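Local coordinates for lipoprotein (Clostridium difficile, PDB 4OTE), which probably binds methionine outside the cell membrane, as the lipid-anchored substrate-binding component of an ABC-type uptake system, at residues A[17-22]-A[223-228]; A[56-61]-A[81-86]; A[98-103]-A[165-170]. All coordinates share one frame; numbering follows the deposited sequence.

Contact 1: A[17-22]-A[223-228]; sequences GELLEE and DKARSL. With ZN (zinc ion), chain G; ZN (zinc ion), chain H.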
loop_
_atom_site.group_PDB
_atom_site.type_symbol
_atom_site.label_atom_id
_atom_site.label_comp_id
_atom_site.label_asym_id
_atom_site.label_seq_id
_atom_site.Cartn_x
_atom_site.Cartn_y
_atom_site.Cartn_z
ATOM N N GLY A 17 -0.609 8.955 7.185
ATOM C CA GLY A 17 -1.025 10.304 7.567
ATOM C C GLY A 17 -1.498 10.376 9.007
ATOM O O GLY A 17 -1.020 11.201 9.786
ATOM N N GLU A 18 -2.424 9.491 9.362
ATOM C CA GLU A 18 -3.008 9.466 10.701
ATOM C C GLU A 18 -1.993 8.993 11.748
ATOM O O GLU A 18 -2.028 9.457 12.885
ATOM C CB GLU A 18 -4.284 8.608 10.705
ATOM C CG GLU A 18 -4.896 8.278 12.065
ATOM C CD GLU A 18 -5.224 9.486 12.931
ATOM O OE1 GLU A 18 -5.268 10.625 12.422
ATOM O OE2 GLU A 18 -5.450 9.292 14.148
ATOM N N LEU A 19 -1.083 8.097 11.358
ATOM C CA LEU A 19 0.018 7.686 12.237
ATOM C C LEU A 19 0.921 8.881 12.557
ATOM O O LEU A 19 1.212 9.148 13.723
ATOM C CB LEU A 19 0.831 6.553 11.608
ATOM C CG LEU A 19 2.142 6.154 12.297
ATOM C CD1 LEU A 19 1.908 5.761 13.752
ATOM C CD2 LEU A 19 2.830 5.025 11.540
ATOM N N LEU A 20 1.347 9.604 11.523
ATOM C CA LEU A 20 2.161 10.805 11.711
ATOM C C LEU A 20 1.462 11.839 12.602
ATOM O O LEU A 20 2.098 12.428 13.476
ATOM C CB LEU A 20 2.529 11.436 10.364
ATOM C CG LEU A 20 3.583 10.702 9.529
ATOM C CD1 LEU A 20 3.559 11.182 8.086
ATOM C CD2 LEU A 20 4.970 10.860 10.129
ATOM N N GLU A 21 0.162 12.048 12.386
ATOM C CA GLU A 21 -0.606 13.021 13.170
ATOM C C GLU A 21 -0.572 12.676 14.654
ATOM O O GLU A 21 -0.388 13.554 15.494
ATOM C CB GLU A 21 -2.069 13.095 12.707
ATOM C CG GLU A 21 -2.299 13.741 11.344
ATOM C CD GLU A 21 -2.107 15.249 11.325
ATOM O OE1 GLU A 21 -1.803 15.843 12.381
ATOM O OE2 GLU A 21 -2.275 15.856 10.241
ATOM N N GLU A 22 -0.745 11.395 14.969
ATOM C CA GLU A 22 -0.732 10.944 16.360
ATOM C C GLU A 22 0.674 10.920 16.965
ATOM O O GLU A 22 0.814 10.820 18.174
ATOM C CB GLU A 22 -1.389 9.567 16.484
ATOM C CG GLU A 22 -2.878 9.565 16.168
ATOM C CD GLU A 22 -3.713 10.309 17.198
ATOM O OE1 GLU A 22 -3.228 10.533 18.323
ATOM O OE2 GLU A 22 -4.871 10.667 16.895
ATOM N N ASP A 223 7.818 2.525 20.316
ATOM C CA ASP A 223 6.752 1.741 20.938
ATOM C C ASP A 223 5.384 2.406 20.753
ATOM O O ASP A 223 4.376 1.721 20.588
ATOM C CB ASP A 223 7.021 1.539 22.431
ATOM C CG ASP A 223 8.208 0.630 22.703
ATOM O OD1 ASP A 223 8.703 -0.056 21.785
ATOM O OD2 ASP A 223 8.647 0.581 23.870
ATOM N N LYS A 224 5.355 3.737 20.789
ATOM C CA LYS A 224 4.122 4.487 20.556
ATOM C C LYS A 224 3.578 4.235 19.142
ATOM O O LYS A 224 2.375 4.031 18.956
ATOM C CB LYS A 224 4.357 5.986 20.788
ATOM C CG LYS A 224 3.142 6.881 20.558
ATOM C CD LYS A 224 1.976 6.491 21.452
ATOM C CE LYS A 224 0.818 7.465 21.317
ATOM N NZ LYS A 224 -0.365 6.991 22.088
ATOM N N ALA A 225 4.470 4.242 18.156
ATOM C CA ALA A 225 4.091 3.981 16.766
ATOM C C ALA A 225 3.523 2.573 16.591
ATOM O O ALA A 225 2.545 2.382 15.857
ATOM C CB ALA A 225 5.288 4.181 15.846
ATOM N N ARG A 226 4.133 1.597 17.265
ATOM C CA ARG A 226 3.684 0.206 17.174
ATOM C C ARG A 226 2.281 0.053 17.755
ATOM O O ARG A 226 1.413 -0.543 17.123
ATOM C CB ARG A 226 4.651 -0.751 17.887
ATOM C CG ARG A 226 4.371 -2.218 17.578
ATOM C CD ARG A 226 5.222 -3.174 18.391
ATOM N NE ARG A 226 6.652 -2.999 18.138
ATOM C CZ ARG A 226 7.534 -2.468 18.990
ATOM N NH1 ARG A 226 7.167 -2.031 20.196
ATOM N NH2 ARG A 226 8.812 -2.371 18.633
ATOM N N SER A 227 2.065 0.595 18.950
ATOM C CA SER A 227 0.763 0.487 19.607
ATOM C C SER A 227 -0.323 1.253 18.845
ATOM O O SER A 227 -1.457 0.789 18.765
ATOM C CB SER A 227 0.837 0.946 21.070
ATOM O OG SER A 227 1.214 2.303 21.166
ATOM N N LEU A 228 0.023 2.403 18.268
ATOM C CA LEU A 228 -0.930 3.159 17.438
ATOM C C LEU A 228 -1.403 2.349 16.236
ATOM O O LEU A 228 -2.597 2.319 15.932
ATOM C CB LEU A 228 -0.320 4.473 16.939
ATOM C CG LEU A 228 -0.199 5.617 17.946
ATOM C CD1 LEU A 228 0.704 6.701 17.379
ATOM C CD2 LEU A 228 -1.562 6.177 18.324
HETATM ZN ZN ZN G . -5.798 11.084 15.128
HETATM ZN ZN ZN H . -2.310 17.876 10.413
#

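Contact 2: A[56-61]-A[81-86]; sequences ANLFQH and KLYVCP. With MSE (selenomethionine), chain C; ACT (acetate ion), chain S.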
loop_
_atom_site.group_PDB
_atom_site.type_symbol
_atom_site.label_atom_id
_atom_site.label_comp_id
_atom_site.label_asym_id
_atom_site.label_seq_id
_atom_site.Cartn_x
_atom_site.Cartn_y
_atom_site.Cartn_z
ATOM N N ALA A 56 10.062 14.421 3.339
ATOM C CA ALA A 56 9.907 12.981 3.229
ATOM C C ALA A 56 8.468 12.633 2.864
ATOM O O ALA A 56 7.584 13.494 2.896
ATOM C CB ALA A 56 10.288 12.319 4.545
ATOM N N ASN A 57 8.228 11.375 2.509
ATOM C CA ASN A 57 6.856 10.904 2.363
ATOM C C ASN A 57 6.656 9.516 2.961
ATOM O O ASN A 57 7.616 8.758 3.141
ATOM C CB ASN A 57 6.357 11.012 0.906
ATOM C CG ASN A 57 7.095 10.093 -0.066
ATOM O OD1 ASN A 57 7.346 8.923 0.221
ATOM N ND2 ASN A 57 7.393 10.614 -1.254
ATOM N N LEU A 58 5.405 9.216 3.302
ATOM C CA LEU A 58 5.038 7.943 3.907
ATOM C C LEU A 58 3.798 7.373 3.218
ATOM O O LEU A 58 2.666 7.666 3.610
ATOM C CB LEU A 58 4.789 8.123 5.407
ATOM C CG LEU A 58 4.490 6.852 6.210
ATOM C CD1 LEU A 58 5.592 5.818 6.040
ATOM C CD2 LEU A 58 4.293 7.182 7.680
ATOM N N PHE A 59 4.019 6.577 2.176
ATOM C CA PHE A 59 2.907 5.966 1.431
ATOM C C PHE A 59 3.264 4.685 0.665
ATOM O O PHE A 59 2.367 3.916 0.324
ATOM C CB PHE A 59 2.297 6.988 0.453
ATOM C CG PHE A 59 3.090 7.171 -0.813
ATOM C CD1 PHE A 59 4.282 7.879 -0.811
ATOM C CD2 PHE A 59 2.644 6.624 -2.010
ATOM C CE1 PHE A 59 5.015 8.037 -1.977
ATOM C CE2 PHE A 59 3.369 6.777 -3.179
ATOM C CZ PHE A 59 4.558 7.487 -3.164
ATOM N N GLN A 60 4.553 4.453 0.402
ATOM C CA GLN A 60 4.981 3.397 -0.517
ATOM C C GLN A 60 5.917 2.372 0.121
ATOM O O GLN A 60 6.457 2.594 1.206
ATOM C CB GLN A 60 5.694 4.027 -1.713
ATOM C CG GLN A 60 7.111 4.492 -1.411
ATOM C CD GLN A 60 7.595 5.538 -2.389
ATOM O OE1 GLN A 60 7.647 5.287 -3.591
ATOM N NE2 GLN A 60 7.954 6.718 -1.881
ATOM N N HIS A 61 6.101 1.256 -0.584
ATOM C CA HIS A 61 7.142 0.286 -0.259
ATOM C C HIS A 61 8.316 0.444 -1.236
ATOM O O HIS A 61 8.221 1.174 -2.232
ATOM C CB HIS A 61 6.600 -1.158 -0.229
ATOM C CG HIS A 61 5.713 -1.522 -1.380
ATOM N ND1 HIS A 61 6.141 -1.507 -2.689
ATOM C CD2 HIS A 61 4.429 -1.958 -1.411
ATOM C CE1 HIS A 61 5.155 -1.893 -3.480
ATOM N NE2 HIS A 61 4.104 -2.172 -2.730
ATOM N N LYS A 81 12.045 -0.381 7.077
ATOM C CA LYS A 81 10.719 -0.998 6.954
ATOM C C LYS A 81 9.868 -0.678 8.189
ATOM O O LYS A 81 10.347 -0.807 9.316
ATOM C CB LYS A 81 10.840 -2.517 6.830
ATOM C CG LYS A 81 11.591 -3.027 5.609
ATOM C CD LYS A 81 11.570 -4.550 5.610
ATOM C CE LYS A 81 12.575 -5.172 4.650
ATOM N NZ LYS A 81 12.556 -4.580 3.287
ATOM N N LEU A 82 8.614 -0.273 7.983
ATOM C CA LEU A 82 7.754 0.138 9.105
ATOM C C LEU A 82 6.586 -0.809 9.330
ATOM O O LEU A 82 6.393 -1.313 10.437
ATOM C CB LEU A 82 7.232 1.558 8.885
ATOM C CG LEU A 82 8.322 2.609 8.668
ATOM C CD1 LEU A 82 7.694 3.966 8.415
ATOM C CD2 LEU A 82 9.277 2.668 9.854
ATOM N N TYR A 83 5.809 -1.047 8.280
ATOM C CA TYR A 83 4.632 -1.894 8.379
ATOM C C TYR A 83 4.194 -2.395 7.010
ATOM O O TYR A 83 4.425 -1.733 5.991
ATOM C CB TYR A 83 3.479 -1.126 9.036
ATOM C CG TYR A 83 3.248 0.247 8.441
ATOM C CD1 TYR A 83 2.552 0.405 7.242
ATOM C CD2 TYR A 83 3.724 1.386 9.076
ATOM C CE1 TYR A 83 2.349 1.662 6.693
ATOM C CE2 TYR A 83 3.520 2.647 8.538
ATOM C CZ TYR A 83 2.834 2.783 7.350
ATOM O OH TYR A 83 2.639 4.039 6.816
ATOM N N VAL A 84 3.563 -3.566 7.004
ATOM C CA VAL A 84 3.025 -4.161 5.791
ATOM C C VAL A 84 1.519 -3.927 5.746
ATOM O O VAL A 84 0.864 -3.897 6.790
ATOM C CB VAL A 84 3.293 -5.674 5.740
ATOM C CG1 VAL A 84 3.028 -6.207 4.344
ATOM C CG2 VAL A 84 4.725 -5.985 6.155
ATOM N N CYS A 85 0.988 -3.761 4.539
ATOM C CA CYS A 85 -0.430 -3.571 4.313
ATOM C C CYS A 85 -0.861 -4.615 3.289
ATOM O O CYS A 85 -0.999 -4.301 2.104
ATOM C CB CYS A 85 -0.702 -2.157 3.780
ATOM S SG CYS A 85 -0.176 -0.806 4.868
ATOM N N PRO A 86 -1.053 -5.872 3.735
ATOM C CA PRO A 86 -1.381 -6.939 2.796
ATOM C C PRO A 86 -2.604 -6.592 1.961
ATOM O O PRO A 86 -3.575 -6.051 2.490
ATOM C CB PRO A 86 -1.690 -8.135 3.704
ATOM C CG PRO A 86 -1.021 -7.839 4.995
ATOM C CD PRO A 86 -1.022 -6.349 5.130
HETATM N N MSE C 301 -0.268 0.780 1.169
HETATM C CA MSE C 301 0.034 0.246 -0.201
HETATM C C MSE C 301 0.343 -1.206 -0.089
HETATM O O MSE C 301 1.242 -1.601 0.660
HETATM O OXT MSE C 301 -0.305 -2.013 -0.759
HETATM C CB MSE C 301 1.212 0.949 -0.874
HETATM C CG MSE C 301 1.392 0.495 -2.325
HETATM SE SE MSE C 301 3.029 1.271 -3.106
HETATM C CE MSE C 301 2.375 3.110 -3.266
HETATM C C ACT S . 0.867 -4.015 -2.132
HETATM O O ACT S . -0.350 -4.041 -1.845
HETATM O OXT ACT S . 1.380 -3.126 -2.847
HETATM C CH3 ACT S . 1.743 -5.093 -1.590
#

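Contact 3: A[98-103]-A[165-170]; sequences DEFKKG and DVTAAF. With ZN (zinc ion), chain K; ZN (zinc ion), chain E.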
loop_
_atom_site.group_PDB
_atom_site.type_symbol
_atom_site.label_atom_id
_atom_site.label_comp_id
_atom_site.label_asym_id
_atom_site.label_seq_id
_atom_site.Cartn_x
_atom_site.Cartn_y
_atom_site.Cartn_z
ATOM N N ASP A 98 -14.078 -19.880 -2.118
ATOM C CA ASP A 98 -14.674 -21.141 -2.567
ATOM C C ASP A 98 -15.960 -20.949 -3.383
ATOM O O ASP A 98 -16.365 -21.856 -4.107
ATOM C CB ASP A 98 -14.987 -22.049 -1.368
ATOM C CG ASP A 98 -13.739 -22.509 -0.630
ATOM O OD1 ASP A 98 -12.643 -22.489 -1.229
ATOM O OD2 ASP A 98 -13.857 -22.896 0.554
ATOM N N GLU A 99 -16.594 -19.782 -3.258
ATOM C CA GLU A 99 -17.880 -19.520 -3.908
ATOM C C GLU A 99 -17.766 -18.922 -5.318
ATOM O O GLU A 99 -18.786 -18.637 -5.943
ATOM C CB GLU A 99 -18.737 -18.612 -3.018
ATOM C CG GLU A 99 -19.043 -19.231 -1.661
ATOM C CD GLU A 99 -19.980 -18.388 -0.814
ATOM O OE1 GLU A 99 -19.609 -17.252 -0.446
ATOM O OE2 GLU A 99 -21.087 -18.872 -0.492
ATOM N N PHE A 100 -16.542 -18.732 -5.817
ATOM C CA PHE A 100 -16.350 -18.275 -7.199
ATOM C C PHE A 100 -16.907 -19.306 -8.187
ATOM O O PHE A 100 -16.790 -20.511 -7.968
ATOM C CB PHE A 100 -14.869 -17.991 -7.510
ATOM C CG PHE A 100 -14.391 -16.637 -7.042
ATOM C CD1 PHE A 100 -14.987 -15.471 -7.512
ATOM C CD2 PHE A 100 -13.335 -16.527 -6.144
ATOM C CE1 PHE A 100 -14.551 -14.227 -7.083
ATOM C CE2 PHE A 100 -12.894 -15.284 -5.713
ATOM C CZ PHE A 100 -13.502 -14.133 -6.183
ATOM N N LYS A 101 -17.519 -18.816 -9.262
ATOM C CA LYS A 101 -18.117 -19.666 -10.297
ATOM C C LYS A 101 -17.903 -19.047 -11.680
ATOM O O LYS A 101 -17.388 -17.933 -11.787
ATOM C CB LYS A 101 -19.616 -19.860 -10.031
ATOM C CG LYS A 101 -20.387 -18.571 -9.777
ATOM C CD LYS A 101 -21.800 -18.635 -10.341
ATOM C CE LYS A 101 -22.672 -17.483 -9.856
ATOM N NZ LYS A 101 -22.027 -16.144 -9.967
ATOM N N LYS A 102 -18.297 -19.773 -12.726
ATOM C CA LYS A 102 -18.199 -19.283 -14.110
ATOM C C LYS A 102 -18.852 -17.915 -14.281
ATOM O O LYS A 102 -19.955 -17.682 -13.788
ATOM C CB LYS A 102 -18.834 -20.270 -15.101
ATOM C CG LYS A 102 -17.845 -21.027 -15.979
ATOM C CD LYS A 102 -17.177 -22.175 -15.241
ATOM C CE LYS A 102 -16.358 -23.035 -16.194
ATOM N NZ LYS A 102 -15.907 -24.302 -15.556
ATOM N N GLY A 103 -18.157 -17.017 -14.975
ATOM C CA GLY A 103 -18.685 -15.690 -15.273
ATOM C C GLY A 103 -18.304 -14.614 -14.272
ATOM O O GLY A 103 -18.381 -13.424 -14.585
ATOM N N ASP A 165 -20.700 -3.814 -8.797
ATOM C CA ASP A 165 -20.821 -4.267 -10.185
ATOM C C ASP A 165 -19.913 -5.452 -10.531
ATOM O O ASP A 165 -19.951 -5.944 -11.659
ATOM C CB ASP A 165 -20.516 -3.100 -11.131
ATOM C CG ASP A 165 -21.273 -1.834 -10.762
ATOM O OD1 ASP A 165 -22.468 -1.930 -10.416
ATOM O OD2 ASP A 165 -20.667 -0.744 -10.814
ATOM N N VAL A 166 -19.098 -5.898 -9.577
ATOM C CA VAL A 166 -18.208 -7.050 -9.776
ATOM C C VAL A 166 -18.382 -8.057 -8.642
ATOM O O VAL A 166 -19.034 -7.759 -7.646
ATOM C CB VAL A 166 -16.719 -6.630 -9.872
ATOM C CG1 VAL A 166 -16.517 -5.634 -11.005
ATOM C CG2 VAL A 166 -16.216 -6.054 -8.550
ATOM N N THR A 167 -17.806 -9.246 -8.797
ATOM C CA THR A 167 -17.922 -10.291 -7.778
ATOM C C THR A 167 -17.015 -9.997 -6.591
ATOM O O THR A 167 -17.445 -10.093 -5.447
ATOM C CB THR A 167 -17.571 -11.690 -8.325
ATOM O OG1 THR A 167 -18.321 -11.945 -9.518
ATOM C CG2 THR A 167 -17.889 -12.769 -7.288
ATOM N N ALA A 168 -15.761 -9.655 -6.879
ATOM C CA ALA A 168 -14.779 -9.304 -5.853
ATOM C C ALA A 168 -13.751 -8.315 -6.404
ATOM O O ALA A 168 -13.664 -8.126 -7.615
ATOM C CB ALA A 168 -14.082 -10.554 -5.346
ATOM N N ALA A 169 -12.977 -7.691 -5.514
ATOM C CA ALA A 169 -11.956 -6.724 -5.927
ATOM C C ALA A 169 -10.783 -6.647 -4.946
ATOM O O ALA A 169 -10.985 -6.654 -3.729
ATOM C CB ALA A 169 -12.581 -5.349 -6.099
ATOM N N PHE A 170 -9.567 -6.588 -5.487
ATOM C CA PHE A 170 -8.359 -6.335 -4.693
ATOM C C PHE A 170 -8.212 -4.829 -4.471
ATOM O O PHE A 170 -8.133 -4.068 -5.439
ATOM C CB PHE A 170 -7.103 -6.855 -5.408
ATOM C CG PHE A 170 -6.821 -8.320 -5.181
ATOM C CD1 PHE A 170 -6.391 -8.773 -3.943
ATOM C CD2 PHE A 170 -6.947 -9.237 -6.216
ATOM C CE1 PHE A 170 -6.116 -10.115 -3.733
ATOM C CE2 PHE A 170 -6.676 -10.580 -6.010
ATOM C CZ PHE A 170 -6.255 -11.019 -4.769
HETATM ZN ZN ZN K . -11.038 -23.070 0.678
HETATM ZN ZN ZN E . -21.843 -18.061 0.975
HETATM O O HOH W 1 -11.920 -24.562 1.606
HETATM O O HOH W 2 -9.388 -21.536 -0.497
HETATM O O HOH W 3 -10.392 -24.239 -0.836
HETATM O O HOH W 4 -8.955 -22.827 2.121
#

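Contact 1: A[17-22]-A[223-228]
L19 packs on A225 and L228, and E22 on L228, in an oblique helix–helix packing where helix 13-22 runs against the start of helix 223-233. The short axes approach to 10.3 Å and make 135° between their N-to-C directions, so the helices run roughly counter to each other. The tight part is apolar. L19 has CG anti to its backbone N (chi1 171°), which sends CD1 across to L228, 3.9 Å from L228 CD1 and 4.3 Å from A225 CB. L228 also sets both methyls against E22 CB, CD1 at 3.7 Å. No hydrogen bond joins the two segments, and I229 and L23 extend the apolar side.

The outer side is charged and looser. Beyond CB, E22 leaves the apolar patch and bends at CG toward a zinc ion; it and E18, one helical turn earlier, supply two of the metal's ligands. K224 NZ stays 5.9 Å from E22 OE1, too far for a salt bridge, while K232, further along helix 223-233, hydrogen-bonds E18 OE2. E21, on another side of helix 13-22, holds a second zinc. At the first, E18 OE2 and E22 OE2 bind the metal at 2.1 and 2.0 Å.

Contact 2: A[56-61]-A[81-86]
This is a buried, largely apolar contact on the mixed sheet, joining L58 of strand 56-58 to L82 and Y83 near the end of strand 76-84. The two strands do not hydrogen-bond to each other; both pair antiparallel with strand 199-204, and the side chains close the gap. L58 swings CG to the far side of CB from its amide (chi1 -176°), which carries its branch toward the other strand. CD1 meets CD1 of L82 at 3.7 Å, the two leucines crossing at a slant. Y83 comes from the opposite direction and packs its hydroxyl on carbon, against the fork of L58: OH lies 3.4 Å from L58 CG and 3.5 Å from L58 CD1, with CD2 also close. L82 and Y83 both face N199, a classic beta bulge.

Just past the contact, both segments enter the selenomethionine pocket. The chain turns a corner at F59, and H61, the N-cap of helix 62-72, lays one ring face under the ligand selenium, 3.6 Å from NE2 to SE. At the ring edge, H61 NE2 also donates to an acetate, probably from the crystallisation liquor (2.9 Å to OXT, N-H...O angle 154°). Q60 CB lies over the F59 ring and 3.8 Å from the ligand CE, while C85 CB approaches the ligand carboxylate.

Strand 6-12 pairs with 56-58 through G10, flanking it on the edge away from strand 199-204. Helix 13-22 packs over L58 and Y83, helix 44-51 lines F59 through P45 and N46, and V237, just before strand 238-239, touches Y83.

Contact 3: A[98-103]-A[165-170]
The connection from strand 88-90 to strand 105-109 folds back onto the five-stranded mixed sheet here, and F100 is the side chain that pins it to the start of strand 168-171. The F100 ring presents its rim to this strand: CZ lies 3.7 Å from A168 CB, which sits at the ring edge near its plane, and CE1 lies 3.6 Å from T167 CG2, approaching obliquely. T167 is rotated about CA–CB (chi1 -52°) such that its methyl meets the ring, leaving OG1 to hydrogen-bond T105 N on the neighbouring strand. I106 adds a further apolar neighbour to F100.

Nothing polar crosses between the segments. The acids of the short 3-10 turn before F100 are taken up by metal: D98 OD1 makes a long 2.6 Å bond to a zinc ion that also carries four waters, one of which donates to D98 OD2 (2.8 Å), and E99 binds another zinc. K101 pairs with D104. The strand order 150-154, 105-109, 168-171, 88-90, 187-190, with 88-90 alone running against the others, is that of a lobe of a type II periplasmic binding protein.

In the fold
Contacts 1 and 2 lie in the same lobe and share one apolar layer: L19 CD2 of contact 1 reaches Y83 CE2 of contact 2 at 3.9 Å, and L20 packs on L58, so helix 13-22 joins them. Contact 2, its centre about 7 Å from the chain centre, is the core member, merging into the ligand pocket. Contact 1, its centre about 17 Å from the chain centre, is apolar inside and metal-binding outside. Contact 3 belongs to the other sheet, its centre about 22 Å from the chain centre and on the opposite side from contact 1; there a single aromatic ring does the packing, and zinc-bound acids lie beside it, on residues that do not touch the other segment.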